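Local coordinates for protein probable zinc protease (Pseudomonas aeruginosa, PDB 4NNZ) that forms one subunit of the heterodimeric zinc protease PA0371-PA0372 and, as a member of the peptidase M16 family, probably takes part in metal-dependent peptide-bond hydrolysis, at residues V29-W34 / D98-A103; R110-S115 / G212-R217; A273-G278 / K334-L339. One frame throughout, in Å; residues are numbered along the deposited sequence.

Contact 1 (V29-W34 / D98-A103); sequences VVSQLW and DRLPVA
Val29 and Leu100 make a buried, apolar strand-to-helix contact, in which the first turn of helix 100-112 rests on strand 28-35 of the six-stranded N-terminal sheet. The two residues are also a nearest backbone pair, with Val29 CA 7.2 Å from Leu100 CA, a spacing that leaves the meeting to side chains; no hydrogen bond crosses. One methyl does most of the touching: Val29 CG1 lies 4.1 Å from Leu100 CB and 4.2 Å from Leu100 CD1, and the two side chains run at about a right angle to each other. With chi1 at 175°, the Leu100 side chain extends on the side opposite its own backbone N, and its CD1, besides touching the valine, stands 4.3 Å from Ser31 OG. Val29 and Ser31, two positions apart on the strand, therefore present one face of it to a single leucine. Ala103, a turn further on, also directs its CB toward the strand, but Ala103 CB stays 5.0 Å from Ser31 CB. Arg99 is the N-cap residue, and its O receives weak bonds from the N atoms of Val102 and Ala103, so the leucine belongs to the very start of the helix. The alternate residues Val30 and Gln32 serve another neighbour, Ala371 of helix 367-379. Strand 28-35 is hydrogen-bonded to strand 89-96 on one flank and to 190-196 on the other, while further along helix 100-112 Leu104 and Glu107 continue the packing against Ser31 and Leu33.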
loop_
_atom_site.group_PDB
_atom_site.type_symbol
_atom_site.label_atom_id
_atom_site.label_comp_id
_atom_site.label_asym_id
_atom_site.label_seq_id
_atom_site.Cartn_x
_atom_site.Cartn_y
_atom_site.Cartn_z
ATOM N N VAL A 29 -6.976 33.146 23.383
ATOM C CA VAL A 29 -7.770 32.330 22.493
ATOM C C VAL A 29 -6.931 31.386 21.657
ATOM O O VAL A 29 -5.858 31.716 21.249
ATOM C CB VAL A 29 -8.650 33.182 21.582
ATOM C CG1 VAL A 29 -7.809 33.862 20.537
ATOM C CG2 VAL A 29 -9.678 32.315 20.922
ATOM N N VAL A 30 -7.468 30.222 21.372
ATOM C CA VAL A 30 -6.767 29.236 20.590
ATOM C C VAL A 30 -7.443 29.112 19.236
ATOM O O VAL A 30 -8.622 28.984 19.158
ATOM C CB VAL A 30 -6.644 27.905 21.387
ATOM C CG1 VAL A 30 -7.283 26.703 20.734
ATOM C CG2 VAL A 30 -5.217 27.610 21.690
ATOM N N SER A 31 -6.671 29.153 18.179
ATOM C CA SER A 31 -7.224 28.992 16.868
ATOM C C SER A 31 -6.533 27.873 16.157
ATOM O O SER A 31 -5.358 27.929 15.985
ATOM C CB SER A 31 -7.014 30.272 16.091
ATOM O OG SER A 31 -7.902 30.373 15.016
ATOM N N GLN A 32 -7.234 26.840 15.730
ATOM C CA GLN A 32 -6.557 25.768 15.025
ATOM C C GLN A 32 -7.125 25.523 13.666
ATOM O O GLN A 32 -8.313 25.589 13.525
ATOM C CB GLN A 32 -6.681 24.489 15.783
ATOM C CG GLN A 32 -6.748 24.629 17.256
ATOM C CD GLN A 32 -6.418 23.341 17.919
ATOM O OE1 GLN A 32 -6.638 22.301 17.372
ATOM N NE2 GLN A 32 -5.874 23.413 19.092
ATOM N N LEU A 33 -6.316 25.205 12.657
ATOM C CA LEU A 33 -7.059 24.858 11.447
ATOM C C LEU A 33 -6.858 23.420 11.004
ATOM O O LEU A 33 -5.757 23.047 10.804
ATOM C CB LEU A 33 -6.726 25.808 10.331
ATOM C CG LEU A 33 -7.494 25.700 9.030
ATOM C CD1 LEU A 33 -8.911 25.267 9.259
ATOM C CD2 LEU A 33 -7.505 27.016 8.324
ATOM N N TRP A 34 -7.906 22.615 10.838
ATOM C CA TRP A 34 -7.703 21.209 10.555
ATOM C C TRP A 34 -8.156 20.853 9.171
ATOM O O TRP A 34 -9.288 21.009 8.842
ATOM C CB TRP A 34 -8.501 20.374 11.533
ATOM C CG TRP A 34 -8.036 20.469 12.905
ATOM C CD1 TRP A 34 -8.113 21.532 13.694
ATOM C CD2 TRP A 34 -7.396 19.459 13.659
ATOM N NE1 TRP A 34 -7.574 21.273 14.882
ATOM C CE2 TRP A 34 -7.115 19.995 14.889
ATOM C CE3 TRP A 34 -7.024 18.152 13.403
ATOM C CZ2 TRP A 34 -6.497 19.285 15.863
ATOM C CZ3 TRP A 34 -6.414 17.460 14.353
ATOM C CH2 TRP A 34 -6.144 18.015 15.573
ATOM N N ASP A 98 -7.101 39.826 21.660
ATOM C CA ASP A 98 -7.350 40.892 20.741
ATOM C C ASP A 98 -6.653 40.665 19.442
ATOM O O ASP A 98 -6.912 41.339 18.481
ATOM C CB ASP A 98 -6.920 42.215 21.336
ATOM C CG ASP A 98 -5.693 42.095 22.194
ATOM O OD1 ASP A 98 -5.745 41.371 23.232
ATOM O OD2 ASP A 98 -4.694 42.745 21.830
ATOM N N ARG A 99 -5.767 39.700 19.416
ATOM C CA ARG A 99 -4.962 39.450 18.244
ATOM C C ARG A 99 -5.569 38.406 17.322
ATOM O O ARG A 99 -4.983 38.014 16.359
ATOM C CB ARG A 99 -3.548 39.069 18.656
ATOM C CG ARG A 99 -2.504 40.152 18.446
ATOM C CD ARG A 99 -3.035 41.543 18.717
ATOM N NE ARG A 99 -2.131 42.605 18.266
ATOM C CZ ARG A 99 -0.878 42.780 18.685
ATOM N NH1 ARG A 99 -0.341 41.973 19.582
ATOM N NH2 ARG A 99 -0.155 43.770 18.206
ATOM N N LEU A 100 -6.773 37.979 17.624
ATOM C CA LEU A 100 -7.403 36.907 16.891
ATOM C C LEU A 100 -7.599 37.261 15.438
ATOM O O LEU A 100 -7.456 36.421 14.567
ATOM C CB LEU A 100 -8.729 36.551 17.528
ATOM C CG LEU A 100 -9.587 35.531 16.812
ATOM C CD1 LEU A 100 -8.813 34.280 16.489
ATOM C CD2 LEU A 100 -10.807 35.174 17.601
ATOM N N PRO A 101 -7.886 38.514 15.157
ATOM C CA PRO A 101 -8.167 38.918 13.796
ATOM C C PRO A 101 -6.997 38.676 12.907
ATOM O O PRO A 101 -7.154 38.218 11.819
ATOM C CB PRO A 101 -8.358 40.403 13.945
ATOM C CG PRO A 101 -9.009 40.526 15.254
ATOM C CD PRO A 101 -8.604 39.365 16.097
ATOM N N VAL A 102 -5.811 38.938 13.395
ATOM C CA VAL A 102 -4.644 38.725 12.584
ATOM C C VAL A 102 -4.223 37.274 12.478
ATOM O O VAL A 102 -3.609 36.884 11.526
ATOM C CB VAL A 102 -3.488 39.592 13.038
ATOM C CG1 VAL A 102 -2.821 39.011 14.254
ATOM C CG2 VAL A 102 -2.493 39.704 11.925
ATOM N N ALA A 103 -4.565 36.475 13.464
ATOM C CA ALA A 103 -4.344 35.061 13.363
ATOM C C ALA A 103 -5.206 34.436 12.308
ATOM O O ALA A 103 -4.743 33.656 11.539
ATOM C CB ALA A 103 -4.605 34.405 14.692
#

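Contact 2 (R110-S115 / G212-R217)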
loop_
_atom_site.group_PDB
_atom_site.type_symbol
_atom_site.label_atom_id
_atom_site.label_comp_id
_atom_site.label_asym_id
_atom_site.label_seq_id
_atom_site.Cartn_x
_atom_site.Cartn_y
_atom_site.Cartn_z
ATOM N N ARG A 110 -3.183 31.179 4.006
ATOM C CA ARG A 110 -2.667 29.898 3.694
ATOM C C ARG A 110 -3.649 29.173 2.823
ATOM O O ARG A 110 -3.283 28.559 1.872
ATOM C CB ARG A 110 -2.548 29.149 5.003
ATOM C CG ARG A 110 -1.306 28.321 5.165
ATOM C CD ARG A 110 -1.523 27.195 6.151
ATOM N NE ARG A 110 -1.492 27.693 7.509
ATOM C CZ ARG A 110 -0.480 28.359 8.022
ATOM N NH1 ARG A 110 0.581 28.594 7.290
ATOM N NH2 ARG A 110 -0.535 28.789 9.263
ATOM N N MET A 111 -4.903 29.203 3.195
ATOM C CA MET A 111 -5.918 28.512 2.460
ATOM C C MET A 111 -6.098 29.078 1.088
ATOM O O MET A 111 -6.339 28.376 0.148
ATOM C CB MET A 111 -7.217 28.581 3.219
ATOM C CG MET A 111 -8.201 27.520 2.848
ATOM S SD MET A 111 -9.526 27.517 3.999
ATOM C CE MET A 111 -10.420 28.899 3.422
ATOM N N ALA A 112 -6.008 30.379 1.007
ATOM C CA ALA A 112 -6.239 31.088 -0.217
ATOM C C ALA A 112 -5.251 30.845 -1.336
ATOM O O ALA A 112 -5.637 30.791 -2.484
ATOM C CB ALA A 112 -6.366 32.563 0.064
ATOM N N HIS A 113 -3.979 30.796 -1.027
ATOM C CA HIS A 113 -3.041 30.576 -2.080
ATOM C C HIS A 113 -1.731 30.084 -1.566
ATOM O O HIS A 113 -1.386 30.314 -0.438
ATOM C CB HIS A 113 -2.857 31.856 -2.854
ATOM C CG HIS A 113 -2.070 32.886 -2.127
ATOM N ND1 HIS A 113 -0.734 33.098 -2.363
ATOM C CD2 HIS A 113 -2.427 33.756 -1.163
ATOM C CE1 HIS A 113 -0.303 34.056 -1.572
ATOM N NE2 HIS A 113 -1.310 34.469 -0.829
ATOM N N LEU A 114 -0.986 29.422 -2.417
ATOM C CA LEU A 114 0.255 28.858 -1.999
ATOM C C LEU A 114 1.359 29.565 -2.682
ATOM O O LEU A 114 1.497 29.471 -3.870
ATOM C CB LEU A 114 0.316 27.393 -2.384
ATOM C CG LEU A 114 1.646 26.716 -2.084
ATOM C CD1 LEU A 114 2.146 27.046 -0.699
ATOM C CD2 LEU A 114 1.577 25.230 -2.290
ATOM N N SER A 115 2.198 30.231 -1.913
ATOM C CA SER A 115 3.374 30.848 -2.474
ATOM C C SER A 115 4.523 29.957 -2.166
ATOM O O SER A 115 4.925 29.842 -1.047
ATOM C CB SER A 115 3.612 32.213 -1.843
ATOM O OG SER A 115 3.959 33.183 -2.808
ATOM N N GLY A 212 -14.515 33.848 3.941
ATOM C CA GLY A 212 -15.760 33.776 3.218
ATOM C C GLY A 212 -15.562 33.854 1.739
ATOM O O GLY A 212 -16.292 33.285 0.968
ATOM N N GLU A 213 -14.549 34.603 1.390
ATOM C CA GLU A 213 -14.147 34.912 0.047
ATOM C C GLU A 213 -13.707 33.696 -0.711
ATOM O O GLU A 213 -13.819 33.636 -1.906
ATOM C CB GLU A 213 -13.020 35.941 0.064
ATOM C CG GLU A 213 -12.268 36.084 1.386
ATOM C CD GLU A 213 -12.716 37.283 2.183
ATOM O OE1 GLU A 213 -12.547 38.415 1.696
ATOM O OE2 GLU A 213 -13.237 37.100 3.298
ATOM N N ILE A 214 -13.102 32.778 0.009
ATOM C CA ILE A 214 -12.490 31.621 -0.578
ATOM C C ILE A 214 -13.537 30.670 -1.067
ATOM O O ILE A 214 -14.442 30.300 -0.364
ATOM C CB ILE A 214 -11.587 30.923 0.430
ATOM C CG1 ILE A 214 -10.794 31.959 1.211
ATOM C CG2 ILE A 214 -10.711 29.920 -0.272
ATOM C CD1 ILE A 214 -9.431 31.537 1.692
ATOM N N PRO A 215 -13.340 30.274 -2.391
ATOM C CA PRO A 215 -14.426 29.459 -2.925
ATOM C C PRO A 215 -14.279 27.978 -2.757
ATOM O O PRO A 215 -13.197 27.479 -2.664
ATOM C CB PRO A 215 -14.390 29.788 -4.380
ATOM C CG PRO A 215 -12.978 29.781 -4.676
ATOM C CD PRO A 215 -12.349 30.493 -3.558
ATOM N N TRP A 216 -15.394 27.292 -2.749
ATOM C CA TRP A 216 -15.481 25.870 -2.638
ATOM C C TRP A 216 -14.822 25.234 -3.833
ATOM O O TRP A 216 -14.871 25.764 -4.905
ATOM C CB TRP A 216 -16.951 25.591 -2.646
ATOM C CG TRP A 216 -17.388 24.258 -2.462
ATOM C CD1 TRP A 216 -17.798 23.715 -1.334
ATOM C CD2 TRP A 216 -17.574 23.287 -3.471
ATOM N NE1 TRP A 216 -18.185 22.441 -1.534
ATOM C CE2 TRP A 216 -18.058 22.155 -2.857
ATOM C CE3 TRP A 216 -17.354 23.261 -4.834
ATOM C CZ2 TRP A 216 -18.320 21.011 -3.541
ATOM C CZ3 TRP A 216 -17.610 22.149 -5.499
ATOM C CH2 TRP A 216 -18.090 21.028 -4.863
ATOM N N ARG A 217 -14.157 24.113 -3.630
ATOM C CA ARG A 217 -13.468 23.410 -4.685
ATOM C C ARG A 217 -13.890 21.971 -4.640
ATOM O O ARG A 217 -14.000 21.440 -3.582
ATOM C CB ARG A 217 -11.965 23.445 -4.464
ATOM C CG ARG A 217 -11.315 24.804 -4.387
ATOM C CD ARG A 217 -9.842 24.753 -4.753
ATOM N NE ARG A 217 -8.959 24.568 -3.609
ATOM C CZ ARG A 217 -8.768 25.469 -2.652
ATOM N NH1 ARG A 217 -9.711 25.666 -1.746
ATOM N NH2 ARG A 217 -7.638 26.173 -2.597
#
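Ala112 and Ile214 mark the closest backbone approach, their CA atoms 6.3 Å apart, where the C-terminal end of helix 100-112 meets an irregular segment. Helical geometry stops after Ala112: His113 has phi/psi of -160°/157°, and the chain leaves in an extended course. Across from it, Ile214 to Arg217 are extended without belonging to a strand. The side-chain contact is centred on Ile214, whose CD1 reaches both residues of the final helical turn. It stands 3.3 Å from Met111 CE, a tight approach for two methyl groups, and 3.6 Å from Ala112 CB. Met111 reaches it by a bend: the chain is extended through chi1 and chi2, then turns at chi3 (78°), which lays the terminal methyl over the isoleucine. CE is thus also 3.8 Å from each of Ile214 CB, CG1 and CG2, so that it meets the whole branched side chain. Met111 CB, by comparison, is 4.0 Å from Ile214 CD1. Arg217 adds a polar neighbour, for its guanidinium turns an edge to the carbonyl of Met111, which lies in the plane of the group. At 3.8 Å between Arg217 NH2 and Met111 O this is proximity and no hydrogen bond. Hydrogen bonds to helix 174-184 lie outside the pair: Arg217 NE donates to Glu182 O, and the hydroxyl of Tyr181 bonds to Arg110 O, and to Met111 O only weakly. Through these residues the end of helix 100-112 and the connection between helix 200-211 and strand 233-240 both come against helix 174-184, while Asn14 ND2, in the turn between strands 7-11 and 17-22, bonds Ile214 O.

Contact 3 (A273-G278 / K334-L339)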
loop_
_atom_site.group_PDB
_atom_site.type_symbol
_atom_site.label_atom_id
_atom_site.label_comp_id
_atom_site.label_asym_id
_atom_site.label_seq_id
_atom_site.Cartn_x
_atom_site.Cartn_y
_atom_site.Cartn_z
ATOM N N ALA A 273 -6.309 -0.300 29.031
ATOM C CA ALA A 273 -6.153 0.223 30.354
ATOM C C ALA A 273 -5.958 -0.865 31.379
ATOM O O ALA A 273 -5.206 -0.720 32.295
ATOM C CB ALA A 273 -7.315 1.115 30.695
ATOM N N LEU A 274 -6.658 -1.959 31.212
ATOM C CA LEU A 274 -6.499 -3.097 32.065
ATOM C C LEU A 274 -5.124 -3.705 31.971
ATOM O O LEU A 274 -4.626 -4.244 32.909
ATOM C CB LEU A 274 -7.515 -4.164 31.710
ATOM C CG LEU A 274 -8.943 -4.016 32.171
ATOM C CD1 LEU A 274 -9.796 -4.889 31.292
ATOM C CD2 LEU A 274 -9.126 -4.388 33.627
ATOM N N LEU A 275 -4.598 -3.781 30.778
ATOM C CA LEU A 275 -3.269 -4.284 30.573
ATOM C C LEU A 275 -2.083 -3.406 30.971
ATOM O O LEU A 275 -1.144 -3.865 31.597
ATOM C CB LEU A 275 -3.147 -4.782 29.145
ATOM C CG LEU A 275 -4.094 -5.920 28.799
ATOM C CD1 LEU A 275 -4.235 -6.066 27.320
ATOM C CD2 LEU A 275 -3.611 -7.213 29.380
ATOM N N ASP A 276 -2.123 -2.151 30.538
ATOM C CA ASP A 276 -0.991 -1.245 30.575
ATOM C C ASP A 276 -1.089 -0.098 31.549
ATOM O O ASP A 276 -0.087 0.466 31.907
ATOM C CB ASP A 276 -0.753 -0.697 29.162
ATOM C CG ASP A 276 0.278 0.416 29.106
ATOM O OD1 ASP A 276 1.313 0.322 29.772
ATOM O OD2 ASP A 276 0.047 1.394 28.395
ATOM N N GLY A 277 -2.252 0.320 31.968
ATOM C CA GLY A 277 -2.221 1.531 32.749
ATOM C C GLY A 277 -2.102 1.346 34.233
ATOM O O GLY A 277 -3.080 1.063 34.872
ATOM N N GLY A 278 -0.917 1.525 34.778
ATOM C CA GLY A 278 -0.757 1.426 36.198
ATOM C C GLY A 278 0.035 0.282 36.755
ATOM O O GLY A 278 0.343 -0.644 36.085
ATOM N N LYS A 334 -0.760 -15.586 27.067
ATOM C CA LYS A 334 -1.371 -16.094 28.257
ATOM C C LYS A 334 -2.260 -15.067 28.889
ATOM O O LYS A 334 -3.343 -15.360 29.298
ATOM C CB LYS A 334 -0.293 -16.451 29.248
ATOM C CG LYS A 334 -0.385 -17.852 29.777
ATOM C CD LYS A 334 0.455 -18.026 31.020
ATOM C CE LYS A 334 -0.334 -17.779 32.294
ATOM N NZ LYS A 334 -0.170 -18.855 33.301
ATOM N N GLN A 335 -1.779 -13.858 28.983
ATOM C CA GLN A 335 -2.570 -12.771 29.476
ATOM C C GLN A 335 -3.747 -12.428 28.608
ATOM O O GLN A 335 -4.777 -12.105 29.100
ATOM C CB GLN A 335 -1.686 -11.570 29.699
ATOM C CG GLN A 335 -0.572 -11.866 30.662
ATOM C CD GLN A 335 -1.077 -12.457 31.950
ATOM O OE1 GLN A 335 -2.081 -12.024 32.467
ATOM N NE2 GLN A 335 -0.392 -13.451 32.461
ATOM N N LEU A 336 -3.580 -12.459 27.309
ATOM C CA LEU A 336 -4.695 -12.289 26.415
ATOM C C LEU A 336 -5.708 -13.394 26.535
ATOM O O LEU A 336 -6.862 -13.143 26.466
ATOM C CB LEU A 336 -4.231 -12.147 24.986
ATOM C CG LEU A 336 -3.327 -10.959 24.720
ATOM C CD1 LEU A 336 -2.601 -11.064 23.408
ATOM C CD2 LEU A 336 -4.087 -9.673 24.785
ATOM N N ASP A 337 -5.269 -14.623 26.718
ATOM C CA ASP A 337 -6.177 -15.734 26.923
ATOM C C ASP A 337 -6.999 -15.594 28.189
ATOM O O ASP A 337 -8.155 -15.927 28.219
ATOM C CB ASP A 337 -5.438 -17.056 26.913
ATOM C CG ASP A 337 -5.257 -17.591 25.537
ATOM O OD1 ASP A 337 -6.111 -17.341 24.690
ATOM O OD2 ASP A 337 -4.245 -18.251 25.277
ATOM N N ASP A 338 -6.392 -15.058 29.214
ATOM C CA ASP A 338 -7.060 -14.942 30.466
ATOM C C ASP A 338 -8.279 -14.092 30.294
ATOM O O ASP A 338 -9.290 -14.361 30.874
ATOM C CB ASP A 338 -6.125 -14.326 31.478
ATOM C CG ASP A 338 -6.775 -14.083 32.806
ATOM O OD1 ASP A 338 -7.813 -13.431 32.872
ATOM O OD2 ASP A 338 -6.230 -14.521 33.825
ATOM N N LEU A 339 -8.169 -13.045 29.514
ATOM C CA LEU A 339 -9.297 -12.207 29.272
ATOM C C LEU A 339 -10.384 -12.939 28.559
ATOM O O LEU A 339 -11.527 -12.667 28.779
ATOM C CB LEU A 339 -8.903 -10.997 28.476
ATOM C CG LEU A 339 -7.958 -10.074 29.195
ATOM C CD1 LEU A 339 -7.332 -9.117 28.209
ATOM C CD2 LEU A 339 -8.686 -9.341 30.282
#
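Leu275 of helix 262-276 joins Leu336 and Leu339 of helix 325-341 in a helix-to-helix leucine cluster within the C-terminal alpha/beta half of this M16-family chain. The backbones are well separated, since even the nearest CA atoms, those of Leu275 and Gln335, are 8.6 Å apart. The side chain of Leu275 sets out toward the opposing helix, yet Leu275 CB is still 6.1 Å from its nearest partner, Leu339 CD1. CG comes closer, 4.6 Å from Leu339 CD1, and contact is made at the branch. With chi1 at -61° and chi2 at 162°, the two methyls spread toward different parts of the partner helix. Leu275 CD1 meets Leu336 CD2 at 4.4 Å, and Leu275 CD2 meets Leu339 CD1 at 4.3 Å. Leu336 and Leu339, three positions apart and thus about one turn from each other, reach the same leucine from successive turns. All three leucines have nearly the same pair of torsions, and all three are buried. No polar bond spans the segments; the methyl distances are at ordinary van der Waals range or slightly beyond it. Helix 282-288 covers the interface at one side, where Leu283 touches Leu275 and Arg286 forms a salt bridge with Asp338 and a weak hydrogen bond with Gln335. Helix 399-409 also takes part, laying Ile402 against Leu274 and Ala406 against Leu339. The last methyl of the path is shared: Leu339 CD1, already beside Leu275 CD2, lies 4.4 Å from Leu275 CD1 as well, and so stands across the fork of the leucine.

Overall arrangement
Contacts 1 and 2 use the two ends of helix 100-112, the first its buried start against the N-terminal sheet and the second its partly exposed finish against a loop; their centres are about 17 Å apart. Contact 3 lies on the opposite side of the chain's centre, about 43 Å from contact 1 and 49 Å from contact 2, centre to centre, and joins two other helices. All three lack hydrogen bonds between their segments. Contacts 1 and 3 are interior and mainly aliphatic, though contact 1 has a serine hydroxyl at its edge, and they differ in strand-to-helix against helix-to-helix packing. Contact 2, nearer the surface, adds a sulfur-bearing side chain and an arginine.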